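PDB 2QEE: BH0493 protein from Bacillus halodurans C-125, which binds zinc and is probably a metal-dependent enzyme of the amidohydrolase superfamily, with its substrate not established here. Local coordinates for residues Leu31-Phe36 and Gln162-Phe167; Asp131-Leu136 and Arg359-Leu364; Val224-Thr229 and Met259-Lys264. One frame throughout, in Å; residues are numbered along the deposited sequence. Where two conformers were deposited one is given.

In the fold
Interactions 1 and 2 are neighbours on one side of the chain's centre, their centres about 13 Å apart, and both involve the surroundings of helix 126-136. They meet directly: Arg166 of interaction 1 forms a salt bridge with Asp131 of interaction 2, and Leu31 packs on Leu361 and Leu364. Interaction 3 lies on the opposite side, with its centre about 27 Å from those of both others. Chemistry follows place. The partly buried loop-to-loop contact 1 combines side-chain-to-backbone hydrogen bonds with the Phe167 ring, the buried contact 2 rests mainly on aliphatic side chains, with no hydrogen bond between its segments, and the buried contact 3 on backbone hydrogen bonds between parallel strands, with Met260 reaching the zinc site.

Interaction 1: Leu31-Phe36 and Gln162-Phe167; sequences LFSPNF and QPDSRF
Ser33 meets Asp164 with its OG anti to its own backbone N (chi1 -168°), while Asn35 has CG between its backbone N and carbonyl carbon (chi1 68°), which puts CG on the side of Ser33 and Gln162. Ser33 OG does two jobs. It accepts a nearly straight bond from Asp164 N (2.9 Å, 166° at the hydrogen) and donates to Asn35 OD1 at 2.7 Å. With OD1 so engaged, Asn35 ND2 is turned to the carbonyl of Gln162 and reaches its O at 2.7 Å from above the carbonyl plane. A water adds a longer bridge, accepting from Asn35 N and donating to Asp164 OD2.

The Phe167 ring packs against the same serine. Ser33 CA sits over its centre, 3.7 Å from the centroid, in a CH-pi contact, and Pro34 CD approaches Phe167 CE2 at 3.9 Å. The Phe36 ring instead presents its edge to Pro163, with CE1 3.8 Å from Pro163 N.

Asp164 is held from its own side: Arg166 grips it side-on through NE and NH2, and Arg166 N also bonds OD1, closing an Asx turn. As Arg166 NH1 pairs with Asp131 as well, the guanidinium links this loop to helix 126-136. The chemistry implies a contact fixed by directional bonds to loop backbone, with the face of Phe167 against the Ser33 backbone and an Asp164 carboxylate whose negative charge is probably stabilised by Arg166.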
ATOM      1  N   LEU C  31       7.073 -17.648  23.773  1.00 16.08           N
ATOM      2  CA  LEU C  31       6.743 -18.834  24.561  1.00 16.79           C
ATOM      3  C   LEU C  31       8.030 -19.327  25.297  1.00 16.42           C
ATOM      4  O   LEU C  31       9.133 -18.948  24.947  1.00 15.34           O
ATOM      5  CB  LEU C  31       6.240 -19.965  23.655  1.00 17.19           C
ATOM      6  CG  LEU C  31       4.983 -19.541  22.873  1.00 14.15           C
ATOM      7  CD1 LEU C  31       4.614 -20.732  21.948  1.00 15.39           C
ATOM      8  CD2 LEU C  31       3.862 -19.259  23.826  1.00 17.01           C
ATOM      9  N   PHE C  32       7.851 -20.188  26.311  1.00 17.63           N
ATOM     10  CA  PHE C  32       9.039 -20.767  26.981  1.00 17.83           C
ATOM     11  C   PHE C  32       8.913 -22.292  27.154  1.00 18.00           C
ATOM     12  O   PHE C  32       7.807 -22.798  27.221  1.00 18.90           O
ATOM     13  CB  PHE C  32       9.203 -20.140  28.390  1.00 19.31           C
ATOM     14  CG  PHE C  32       9.436 -18.652  28.366  1.00 19.27           C
ATOM     15  CD1 PHE C  32      10.717 -18.136  28.242  1.00 22.64           C
ATOM     16  CD2 PHE C  32       8.344 -17.769  28.444  1.00 21.96           C
ATOM     17  CE1 PHE C  32      10.943 -16.729  28.203  1.00 20.00           C
ATOM     18  CE2 PHE C  32       8.553 -16.345  28.389  1.00 17.39           C
ATOM     19  CZ  PHE C  32       9.845 -15.838  28.265  1.00 20.01           C
ATOM     20  N   SER C  33      10.045 -22.992  27.219  1.00 18.40           N
ATOM     21  CA  SER C  33      10.052 -24.424  27.539  1.00 20.03           C
ATOM     22  C   SER C  33       9.272 -24.547  28.841  1.00 21.46           C
ATOM     23  O   SER C  33       9.432 -23.719  29.721  1.00 22.64           O
ATOM     24  CB  SER C  33      11.490 -24.888  27.787  1.00 21.50           C
ATOM     25  OG  SER C  33      11.605 -26.298  27.830  1.00 23.13           O
ATOM     26  N   PRO C  34       8.401 -25.551  28.937  1.00 21.41           N
ATOM     27  CA  PRO C  34       7.483 -25.700  30.043  1.00 23.27           C
ATOM     28  C   PRO C  34       8.225 -25.876  31.371  1.00 24.52           C
ATOM     29  O   PRO C  34       7.669 -25.500  32.378  1.00 24.28           O
ATOM     30  CB  PRO C  34       6.643 -26.937  29.663  1.00 24.94           C
ATOM     31  CG  PRO C  34       7.431 -27.655  28.626  1.00 26.20           C
ATOM     32  CD  PRO C  34       8.225 -26.602  27.908  1.00 21.45           C
ATOM     33  N   ASN C  35       9.455 -26.391  31.341  1.00 25.43           N
ATOM     34  CA  ASN C  35      10.280 -26.477  32.573  1.00 28.89           C
ATOM     35  C   ASN C  35      10.653 -25.114  33.156  1.00 31.38           C
ATOM     36  O   ASN C  35      11.023 -25.011  34.337  1.00 31.79           O
ATOM     37  CB  ASN C  35      11.522 -27.384  32.403  1.00 29.40           C
ATOM     38  CG  ASN C  35      12.549 -26.816  31.467  1.00 37.60           C
ATOM     39  OD1 ASN C  35      12.191 -26.208  30.466  1.00 29.65           O
ATOM     40  ND2 ASN C  35      13.841 -27.031  31.763  1.00 29.15           N
ATOM     41  N   PHE C  36      10.519 -24.041  32.371  1.00 28.76           N
ATOM     42  CA  PHE C  36      10.734 -22.695  32.934  1.00 27.56           C
ATOM     43  C   PHE C  36       9.569 -22.237  33.800  1.00 27.62           C
ATOM     44  O   PHE C  36       9.600 -21.150  34.370  1.00 31.70           O
ATOM     45  CB  PHE C  36      11.006 -21.668  31.821  1.00 27.06           C
ATOM     46  CG  PHE C  36      12.416 -21.685  31.319  1.00 28.67           C
ATOM     47  CD1 PHE C  36      13.018 -22.870  30.867  1.00 25.86           C
ATOM     48  CD2 PHE C  36      13.172 -20.512  31.323  1.00 34.65           C
ATOM     49  CE1 PHE C  36      14.332 -22.887  30.388  1.00 30.44           C
ATOM     50  CE2 PHE C  36      14.499 -20.511  30.841  1.00 35.33           C
ATOM     51  CZ  PHE C  36      15.077 -21.718  30.370  1.00 32.72           C
ATOM     52  N   GLN C 162      17.859 -25.833  31.407  1.00 28.53           N
ATOM     53  CA  GLN C 162      18.000 -25.772  29.966  1.00 27.38           C
ATOM     54  C   GLN C 162      16.624 -26.041  29.415  1.00 25.07           C
ATOM     55  O   GLN C 162      15.878 -26.875  29.954  1.00 24.17           O
ATOM     56  CB  GLN C 162      18.927 -26.874  29.468  1.00 30.29           C
ATOM     57  CG  GLN C 162      20.391 -26.587  29.687  1.00 59.03           C
ATOM     58  CD  GLN C 162      20.748 -25.209  29.191  1.00 40.29           C
ATOM     59  OE1 GLN C 162      20.711 -24.930  27.984  1.00 64.37           O
ATOM     60  NE2 GLN C 162      21.082 -24.316  30.122  1.00 65.27           N
ATOM     61  N   PRO C 163      16.318 -25.414  28.278  1.00 23.40           N
ATOM     62  CA  PRO C 163      15.034 -25.706  27.621  1.00 22.35           C
ATOM     63  C   PRO C 163      15.061 -27.130  27.037  1.00 21.97           C
ATOM     64  O   PRO C 163      16.149 -27.638  26.730  1.00 24.19           O
ATOM     65  CB  PRO C 163      15.004 -24.697  26.464  1.00 21.94           C
ATOM     66  CG  PRO C 163      16.463 -24.422  26.152  1.00 23.89           C
ATOM     67  CD  PRO C 163      17.183 -24.513  27.491  1.00 21.75           C
ATOM     68  N   ASP C 164      13.904 -27.753  26.842  1.00 24.56           N
ATOM     69  CA  ASP C 164      13.940 -29.004  26.063  1.00 25.92           C
ATOM     70  C   ASP C 164      14.307 -28.755  24.607  1.00 24.15           C
ATOM     71  O   ASP C 164      14.395 -27.586  24.195  1.00 24.50           O
ATOM     72  CB  ASP C 164      12.738 -29.904  26.278  1.00 28.25           C
ATOM     73  CG  ASP C 164      11.522 -29.478  25.531  1.00 35.96           C
ATOM     74  OD1 ASP C 164      11.503 -29.462  24.278  1.00 27.83           O
ATOM     75  OD2 ASP C 164      10.552 -29.238  26.241  1.00 30.16           O
ATOM     76  N   SER C 165      14.563 -29.839  23.865  1.00 21.59           N
ATOM     77  CA  SER C 165      15.284 -29.799  22.601  1.00 21.94           C
ATOM     78  C   SER C 165      14.434 -29.081  21.547  1.00 19.43           C
ATOM     79  O   SER C 165      14.955 -28.686  20.506  1.00 22.73           O
ATOM     80  CB  SER C 165      15.537 -31.238  22.106  1.00 23.08           C
ATOM     81  OG  SER C 165      14.320 -31.964  22.115  1.00 31.66           O
ATOM     82  N   ARG C 166      13.152 -28.956  21.842  1.00 18.45           N
ATOM     83  CA  ARG C 166      12.151 -28.326  20.895  1.00 18.48           C
ATOM     84  C   ARG C 166      12.167 -26.802  20.978  1.00 20.05           C
ATOM     85  O   ARG C 166      11.629 -26.118  20.090  1.00 19.86           O
ATOM     86  CB  ARG C 166      10.747 -28.798  21.191  1.00 17.53           C
ATOM     87  CG  ARG C 166      10.539 -30.288  20.999  1.00 17.13           C
ATOM     88  CD  ARG C 166       9.188 -30.748  21.525  1.00 21.94           C
ATOM     89  NE  ARG C 166       9.035 -30.479  22.939  1.00 25.09           N
ATOM     90  CZ  ARG C 166       7.955 -30.796  23.655  1.00 25.83           C
ATOM     91  NH1 ARG C 166       6.904 -31.400  23.095  1.00 26.79           N
ATOM     92  NH2 ARG C 166       7.938 -30.495  24.944  1.00 27.19           N
ATOM     93  N   PHE C 167      12.815 -26.279  22.027  1.00 18.13           N
ATOM     94  CA  PHE C 167      12.809 -24.831  22.343  1.00 17.74           C
ATOM     95  C   PHE C 167      14.203 -24.288  22.250  1.00 20.62           C
ATOM     96  O   PHE C 167      15.179 -24.858  22.793  1.00 22.43           O
ATOM     97  CB  PHE C 167      12.228 -24.560  23.742  1.00 18.93           C
ATOM     98  CG  PHE C 167      10.767 -24.826  23.849  1.00 17.80           C
ATOM     99  CD1 PHE C 167       9.859 -23.744  23.816  1.00 18.55           C
ATOM    100  CD2 PHE C 167      10.279 -26.115  23.994  1.00 17.32           C
ATOM    101  CE1 PHE C 167       8.497 -23.940  23.898  1.00 16.98           C
ATOM    102  CE2 PHE C 167       8.905 -26.361  24.107  1.00 15.53           C
ATOM    103  CZ  PHE C 167       7.981 -25.280  24.011  1.00 18.58           C
TER
HETATM  104  O   HOH W   1      10.578 -28.817  29.487  1.00 40.72           O

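Interaction 2: Asp131-Leu136 and Arg359-Leu364; sequences DTVLQL and RVLEQL
Val133 meets Leu361, Glu362 and Leu364 by van der Waals contact alone, and no hydrogen bond crosses between the two segments. Its two methyls divide the work. CG1, anti to the backbone N (chi1 167°), lies 3.5 Å from Leu361 O and 3.9 Å from Leu364 CB, whereas CG2 touches the aliphatic part of Glu362 at CG, 4.1 Å away. The side chains of Val133 and Leu361 slide past each other in opposite directions, Val133 CB being 4.0 Å from Leu361 CG, and that of Leu364 crosses Val133 at about a right angle. At the next residue, Leu134 CD2 presses on Leu364 CD1 at 3.5 Å, tighter than usual for two carbons. An alanine in place of Val133 would probably open a gap beside Leu364 CB and Glu362 CG, giving their carbons more freedom to shift.

Polar bonds lie beside this packing. Gln363 OE1 accepts from two backbone donors, Arg359 N at 2.9 Å and Val360 N at 3.0 Å, which ties together the turn leading into helix 363-388. Glu362 OE2 bonds Gln129 NE2, farther back on helix 126-136, and OE1 bonds Asp43 N.

Segments 131-136 and 359-364 thus meet through mostly aliphatic contacts, while the Glu362-Gln129 bond, one turn earlier on the same helix, adds a polar tie and both oxygens of the buried carboxylate are satisfied.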
ATOM      1  N   ASP C 131       2.795 -30.667  24.513  1.00 22.20           N
ATOM      2  CA  ASP C 131       2.724 -31.814  23.595  1.00 21.22           C
ATOM      3  C   ASP C 131       1.530 -31.727  22.649  1.00 21.62           C
ATOM      4  O   ASP C 131       1.681 -31.902  21.452  1.00 23.10           O
ATOM      5  CB  ASP C 131       2.687 -33.125  24.393  1.00 22.03           C
ATOM      6  CG  ASP C 131       4.033 -33.490  24.958  1.00 25.00           C
ATOM      7  OD1 ASP C 131       5.052 -32.865  24.606  1.00 25.85           O
ATOM      8  OD2 ASP C 131       4.083 -34.457  25.762  1.00 28.06           O
ATOM      9  N   THR C 132       0.344 -31.504  23.201  1.00 19.98           N
ATOM     10  CA  THR C 132      -0.861 -31.380  22.410  1.00 22.52           C
ATOM     11  C   THR C 132      -0.727 -30.259  21.369  1.00 21.46           C
ATOM     12  O   THR C 132      -0.987 -30.474  20.175  1.00 20.82           O
ATOM     13  CB  THR C 132      -2.069 -31.092  23.298  1.00 23.62           C
ATOM     14  OG1 THR C 132      -2.213 -32.169  24.255  1.00 27.45           O
ATOM     15  CG2 THR C 132      -3.322 -31.024  22.449  1.00 23.33           C
ATOM     16  N   VAL C 133      -0.339 -29.067  21.837  1.00 19.77           N
ATOM     17  CA  VAL C 133      -0.359 -27.889  20.962  1.00 19.21           C
ATOM     18  C   VAL C 133       0.672 -27.989  19.849  1.00 18.79           C
ATOM     19  O   VAL C 133       0.345 -27.679  18.697  1.00 19.95           O
ATOM     20  CB  VAL C 133      -0.233 -26.550  21.776  1.00 18.94           C
ATOM     21  CG1 VAL C 133       0.077 -25.334  20.837  1.00 15.80           C
ATOM     22  CG2 VAL C 133      -1.483 -26.329  22.505  1.00 15.67           C
ATOM     23  N   LEU C 134       1.886 -28.452  20.130  1.00 16.84           N
ATOM     24  CA  LEU C 134       2.895 -28.532  19.081  1.00 18.99           C
ATOM     25  C   LEU C 134       2.509 -29.579  18.018  1.00 19.97           C
ATOM     26  O   LEU C 134       2.854 -29.425  16.828  1.00 20.53           O
ATOM     27  CB  LEU C 134       4.274 -28.885  19.663  1.00 19.77           C
ATOM     28  CG  LEU C 134       4.883 -27.823  20.601  1.00 19.94           C
ATOM     29  CD1 LEU C 134       6.356 -28.200  20.932  1.00 22.25           C
ATOM     30  CD2 LEU C 134       4.836 -26.478  19.970  1.00 20.14           C
ATOM     31  N   GLN C 135       1.840 -30.637  18.462  1.00 20.41           N
ATOM     32  CA  GLN C 135       1.360 -31.660  17.542  1.00 20.82           C
ATOM     33  C   GLN C 135       0.272 -31.090  16.615  1.00 20.99           C
ATOM     34  O   GLN C 135       0.351 -31.190  15.362  1.00 19.61           O
ATOM     35  CB  GLN C 135       0.853 -32.868  18.335  1.00 20.01           C
ATOM     36  CG  GLN C 135       0.519 -34.034  17.461  1.00 35.51           C
ATOM     37  CD  GLN C 135      -0.798 -33.864  16.747  1.00 28.75           C
ATOM     38  OE1 GLN C 135      -1.811 -33.502  17.350  1.00 43.92           O
ATOM     39  NE2 GLN C 135      -0.808 -34.190  15.453  1.00 48.55           N
ATOM     40  N   LEU C 136      -0.747 -30.502  17.231  1.00 21.23           N
ATOM     41  CA  LEU C 136      -1.871 -29.873  16.499  1.00 20.14           C
ATOM     42  C   LEU C 136      -1.437 -28.789  15.530  1.00 22.07           C
ATOM     43  O   LEU C 136      -1.960 -28.722  14.389  1.00 22.36           O
ATOM     44  CB  LEU C 136      -2.915 -29.283  17.439  1.00 21.38           C
ATOM     45  CG  LEU C 136      -3.822 -30.281  18.126  1.00 31.27           C
ATOM     46  CD1 LEU C 136      -4.584 -29.548  19.236  1.00 25.88           C
ATOM     47  CD2 LEU C 136      -4.758 -30.929  17.104  1.00 29.11           C
ATOM     48  N   ARG C 359       2.368 -15.288  22.281  1.00 16.83           N
ATOM     49  CA  ARG C 359       2.538 -15.050  23.736  1.00 18.83           C
ATOM     50  C   ARG C 359       1.859 -16.081  24.605  1.00 19.68           C
ATOM     51  O   ARG C 359       2.230 -16.252  25.784  1.00 21.15           O
ATOM     52  CB  ARG C 359       2.007 -13.666  24.105  1.00 18.65           C
ATOM     53  CG  ARG C 359       2.891 -12.564  23.548  1.00 24.37           C
ATOM     54  CD  ARG C 359       2.409 -11.203  24.029  1.00 32.14           C
ATOM     55  NE  ARG C 359       3.454 -10.226  23.748  1.00 41.22           N
ATOM     56  CZ  ARG C 359       4.373  -9.849  24.630  1.00 41.41           C
ATOM     57  NH1 ARG C 359       4.347 -10.348  25.868  1.00 45.92           N
ATOM     58  NH2 ARG C 359       5.307  -8.969  24.277  1.00 44.78           N
ATOM     59  N   VAL C 360       0.856 -16.745  24.054  1.00 18.07           N
ATOM     60  CA  VAL C 360       0.070 -17.745  24.775  1.00 17.88           C
ATOM     61  C   VAL C 360       0.204 -19.013  23.950  1.00 20.22           C
ATOM     62  O   VAL C 360       0.009 -18.987  22.717  1.00 18.00           O
ATOM     63  CB  VAL C 360      -1.396 -17.336  24.891  1.00 18.17           C
ATOM     64  CG1 VAL C 360      -2.221 -18.456  25.554  1.00 17.26           C
ATOM     65  CG2 VAL C 360      -1.533 -15.988  25.675  1.00 21.73           C
ATOM     66  N   LEU C 361       0.556 -20.109  24.622  1.00 18.99           N
ATOM     67  CA  LEU C 361       0.882 -21.369  23.945  1.00 18.63           C
ATOM     68  C   LEU C 361      -0.090 -21.750  22.831  1.00 17.30           C
ATOM     69  O   LEU C 361       0.351 -21.999  21.712  1.00 16.60           O
ATOM     70  CB  LEU C 361       0.906 -22.532  24.949  1.00 19.47           C
ATOM     71  CG  LEU C 361       1.222 -23.928  24.388  1.00 23.49           C
ATOM     72  CD1 LEU C 361       2.558 -24.010  23.679  1.00 18.83           C
ATOM     73  CD2 LEU C 361       1.148 -24.882  25.600  1.00 20.56           C
ATOM     74  N   GLU C 362      -1.393 -21.750  23.118  1.00 17.55           N
ATOM     75  CA  GLU C 362      -2.396 -22.237  22.128  1.00 17.20           C
ATOM     76  C   GLU C 362      -2.455 -21.413  20.846  1.00 17.97           C
ATOM     77  O   GLU C 362      -2.944 -21.936  19.825  1.00 17.68           O
ATOM     78  CB  GLU C 362      -3.800 -22.283  22.694  1.00 18.30           C
ATOM     79  CG  GLU C 362      -4.002 -23.354  23.775  1.00 17.33           C
ATOM     80  CD  GLU C 362      -3.409 -22.983  25.144  1.00 23.62           C
ATOM     81  OE1 GLU C 362      -2.947 -21.846  25.363  1.00 18.04           O
ATOM     82  OE2 GLU C 362      -3.450 -23.864  26.022  1.00 21.77           O
ATOM     83  N   GLN C 363      -1.922 -20.202  20.874  1.00 18.78           N
ATOM     84  CA  GLN C 363      -1.902 -19.351  19.681  1.00 17.83           C
ATOM     85  C   GLN C 363      -1.094 -19.951  18.513  1.00 16.56           C
ATOM     86  O   GLN C 363      -1.290 -19.589  17.341  1.00 16.72           O
ATOM     87  CB  GLN C 363      -1.329 -17.994  20.007  1.00 17.46           C
ATOM     88  CG  GLN C 363      -2.204 -17.176  20.961  1.00 15.53           C
ATOM     89  CD  GLN C 363      -1.548 -15.886  21.427  1.00 17.02           C
ATOM     90  OE1 GLN C 363      -0.338 -15.757  21.438  1.00 17.64           O
ATOM     91  NE2 GLN C 363      -2.365 -14.920  21.829  1.00 18.00           N
ATOM     92  N   LEU C 364      -0.163 -20.847  18.793  1.00 16.08           N
ATOM     93  CA  LEU C 364       0.517 -21.587  17.716  1.00 15.55           C
ATOM     94  C   LEU C 364      -0.511 -22.220  16.809  1.00 16.88           C
ATOM     95  O   LEU C 364      -0.276 -22.269  15.581  1.00 15.90           O
ATOM     96  CB  LEU C 364       1.417 -22.692  18.292  1.00 16.00           C
ATOM     97  CG  LEU C 364       2.598 -22.153  19.041  1.00 13.34           C
ATOM     98  CD1 LEU C 364       3.380 -23.376  19.560  1.00 16.97           C
ATOM     99  CD2 LEU C 364       3.500 -21.375  18.106  1.00 17.25           C
TER

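Interaction 3: Val224-Thr229 and Met259-Lys264; sequences VSLPPT and MMIGVK
Val224 opens the pairing with Met259 and Met260 in parallel register: its O accepts from Met260 N at 2.9 Å. The short strands 224-226 and 259-261 approach to 4.5 Å between axes, with a signed crossing angle of -23°, the modest twist of neighbouring strands. Ser225 pairs with Met260, and both side chains point to the same face of the sheet. There the Met260 side chain comes within about 4 Å of the bound zinc and touches the zinc ligand His28.

Leu226 does most. Its N donates to Met260 O at 2.8 Å. On the other face, shared with Met259 and Ile261, CG lies anti to its carbonyl carbon (chi1 -60°) and the branch ends with CD1 3.8 Å from Ile261 CG1 and also against Met259 CB. Leu226 O takes two donors from opposite faces of its carbonyl plane, Gly262 N at 2.7 Å and Val263 N at 3.3 Å. This double grip marks the break in strand 257-264. Gly262 has a positive phi of 127°, where a side chain would jam against the preceding carbonyl oxygen.

Pro227 extends the contact through a CA-H...O approach of its CA to Val263 O (3.3 Å), and Pro228 lays CG against Gly262 O. Beyond, Lys264 reaches out to a salt bridge with Glu287 of the second subunit.

With helix 237-253 between them, strands 222-226 and 257-264 form a beta-alpha-beta crossover, consistent with the beta/alpha barrel of amidohydrolases and its metal centre at the C-terminal ends of the strands.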
ATOM      1  N   VAL C 224      16.562  -7.130  18.979  1.00 15.08           N
ATOM      2  CA  VAL C 224      16.109  -5.861  19.596  1.00 16.45           C
ATOM      3  C   VAL C 224      14.921  -5.352  18.792  1.00 17.54           C
ATOM      4  O   VAL C 224      14.827  -5.683  17.596  1.00 18.29           O
ATOM      5  CB  VAL C 224      17.248  -4.845  19.637  1.00 17.30           C
ATOM      6  CG1 VAL C 224      17.703  -4.396  18.198  1.00 14.77           C
ATOM      7  CG2 VAL C 224      16.846  -3.616  20.491  1.00 18.76           C
ATOM      8  N   SER C 225      14.009  -4.662  19.477  1.00 17.92           N
ATOM      9  CA  SER C 225      12.940  -3.915  18.814  0.50 16.79           C
ATOM     10  C   SER C 225      13.281  -2.443  18.866  1.00 17.61           C
ATOM     11  O   SER C 225      13.828  -1.930  19.890  1.00 18.32           O
ATOM     12  CB  SER C 225      11.564  -4.188  19.419  0.50 17.20           C
ATOM     13  OG  SER C 225      11.451  -3.682  20.739  0.50 17.32           O
ATOM     14  N   LEU C 226      12.943  -1.750  17.787  1.00 15.13           N
ATOM     15  CA  LEU C 226      13.498  -0.425  17.522  1.00 13.76           C
ATOM     16  C   LEU C 226      12.409   0.509  16.988  1.00 15.10           C
ATOM     17  O   LEU C 226      11.436   0.049  16.371  1.00 16.35           O
ATOM     18  CB  LEU C 226      14.610  -0.536  16.507  1.00 15.34           C
ATOM     19  CG  LEU C 226      15.799  -1.410  16.867  1.00 17.89           C
ATOM     20  CD1 LEU C 226      16.558  -1.574  15.577  1.00 15.89           C
ATOM     21  CD2 LEU C 226      16.649  -0.608  17.911  1.00 19.26           C
ATOM     22  N   PRO C 227      12.513   1.799  17.311  1.00 13.82           N
ATOM     23  CA  PRO C 227      11.474   2.801  16.995  1.00 13.77           C
ATOM     24  C   PRO C 227      11.511   3.201  15.537  1.00 14.79           C
ATOM     25  O   PRO C 227      12.497   2.950  14.861  1.00 14.73           O
ATOM     26  CB  PRO C 227      11.894   4.020  17.887  1.00 15.77           C
ATOM     27  CG  PRO C 227      13.365   3.905  17.992  1.00 21.65           C
ATOM     28  CD  PRO C 227      13.608   2.382  18.133  1.00 15.48           C
ATOM     29  N   PRO C 228      10.461   3.901  15.051  1.00 15.10           N
ATOM     30  CA  PRO C 228      10.439   4.383  13.666  1.00 16.15           C
ATOM     31  C   PRO C 228      11.591   5.332  13.333  1.00 16.84           C
ATOM     32  O   PRO C 228      11.983   5.443  12.161  1.00 18.50           O
ATOM     33  CB  PRO C 228       9.109   5.177  13.590  1.00 14.60           C
ATOM     34  CG  PRO C 228       8.257   4.534  14.721  1.00 18.20           C
ATOM     35  CD  PRO C 228       9.219   4.181  15.810  1.00 14.96           C
ATOM     36  N   THR C 229      12.123   5.982  14.370  1.00 16.65           N
ATOM     37  CA  THR C 229      13.232   6.920  14.225  1.00 17.96           C
ATOM     38  C   THR C 229      14.613   6.244  14.191  1.00 18.24           C
ATOM     39  O   THR C 229      15.629   6.926  14.110  1.00 19.36           O
ATOM     40  CB  THR C 229      13.209   7.918  15.425  1.00 16.84           C
ATOM     41  OG1 THR C 229      13.086   7.188  16.656  1.00 17.60           O
ATOM     42  CG2 THR C 229      11.996   8.841  15.296  1.00 21.47           C
ATOM     43  N   MET C 259      16.572  -7.428  14.023  1.00 15.27           N
ATOM     44  CA  MET C 259      16.071  -6.094  14.301  1.00 15.98           C
ATOM     45  C   MET C 259      14.593  -6.052  13.921  1.00 16.01           C
ATOM     46  O   MET C 259      14.259  -6.353  12.791  1.00 16.23           O
ATOM     47  CB  MET C 259      16.817  -5.061  13.483  1.00 16.81           C
ATOM     48  CG  MET C 259      18.335  -5.055  13.712  1.00 23.58           C
ATOM     49  SD  MET C 259      19.207  -3.738  12.863  1.00 21.48           S
ATOM     50  CE  MET C 259      19.202  -4.335  11.215  1.00 23.24           C
ATOM     51  N   MET C 260      13.752  -5.717  14.882  1.00 14.51           N
ATOM     52  CA  MET C 260      12.315  -5.605  14.662  1.00 17.19           C
ATOM     53  C   MET C 260      11.989  -4.116  14.748  1.00 16.18           C
ATOM     54  O   MET C 260      11.987  -3.567  15.842  1.00 16.73           O
ATOM     55  CB  MET C 260      11.601  -6.438  15.721  1.00 17.95           C
ATOM     56  CG  MET C 260      12.133  -7.901  15.652  1.00 21.07           C
ATOM     57  SD  MET C 260      11.228  -9.046  16.696  1.00 24.57           S
ATOM     58  CE  MET C 260      10.520  -8.074  17.992  1.00 35.64           C
ATOM     59  N   ILE C 261      11.750  -3.477  13.592  1.00 12.99           N
ATOM     60  CA  ILE C 261      11.830  -2.039  13.535  1.00 13.04           C
ATOM     61  C   ILE C 261      10.420  -1.444  13.308  1.00 15.41           C
ATOM     62  O   ILE C 261       9.685  -1.912  12.444  1.00 14.69           O
ATOM     63  CB  ILE C 261      12.742  -1.615  12.383  1.00 12.88           C
ATOM     64  CG1 ILE C 261      14.205  -2.061  12.644  1.00 11.43           C
ATOM     65  CG2 ILE C 261      12.672  -0.062  12.199  1.00 14.63           C
ATOM     66  CD1 ILE C 261      15.096  -2.083  11.361  1.00 12.99           C
ATOM     67  N   GLY C 262      10.063  -0.396  14.060  1.00 14.40           N
ATOM     68  CA  GLY C 262       8.859   0.392  13.705  1.00 15.55           C
ATOM     69  C   GLY C 262       7.862   0.565  14.845  1.00 16.65           C
ATOM     70  O   GLY C 262       6.832   1.228  14.657  1.00 15.73           O
ATOM     71  N   VAL C 263       8.193   0.063  16.036  1.00 16.14           N
ATOM     72  CA  VAL C 263       7.258   0.122  17.172  1.00 14.71           C
ATOM     73  C   VAL C 263       7.483   1.435  17.923  1.00 16.74           C
ATOM     74  O   VAL C 263       8.624   1.779  18.258  1.00 17.82           O
ATOM     75  CB  VAL C 263       7.386  -1.110  18.129  1.00 17.96           C
ATOM     76  CG1 VAL C 263       8.802  -1.245  18.729  1.00 19.03           C
ATOM     77  CG2 VAL C 263       6.338  -1.019  19.203  1.00 14.08           C
ATOM     78  N   LYS C 264       6.409   2.181  18.094  1.00 14.41           N
ATOM     79  CA  LYS C 264       6.437   3.407  18.909  1.00 16.88           C
ATOM     80  C   LYS C 264       5.835   3.051  20.293  1.00 17.29           C
ATOM     81  O   LYS C 264       4.632   2.846  20.449  1.00 16.66           O
ATOM     82  CB  LYS C 264       5.650   4.519  18.184  1.00 17.66           C
ATOM     83  CG  LYS C 264       5.597   5.827  19.013  1.00 24.50           C
ATOM     84  CD  LYS C 264       5.145   7.020  18.117  1.00 19.31           C
ATOM     85  CE  LYS C 264       5.385   8.344  18.854  1.00 27.23           C
ATOM     86  NZ  LYS C 264       4.648   9.482  18.238  1.00 25.61           N
TER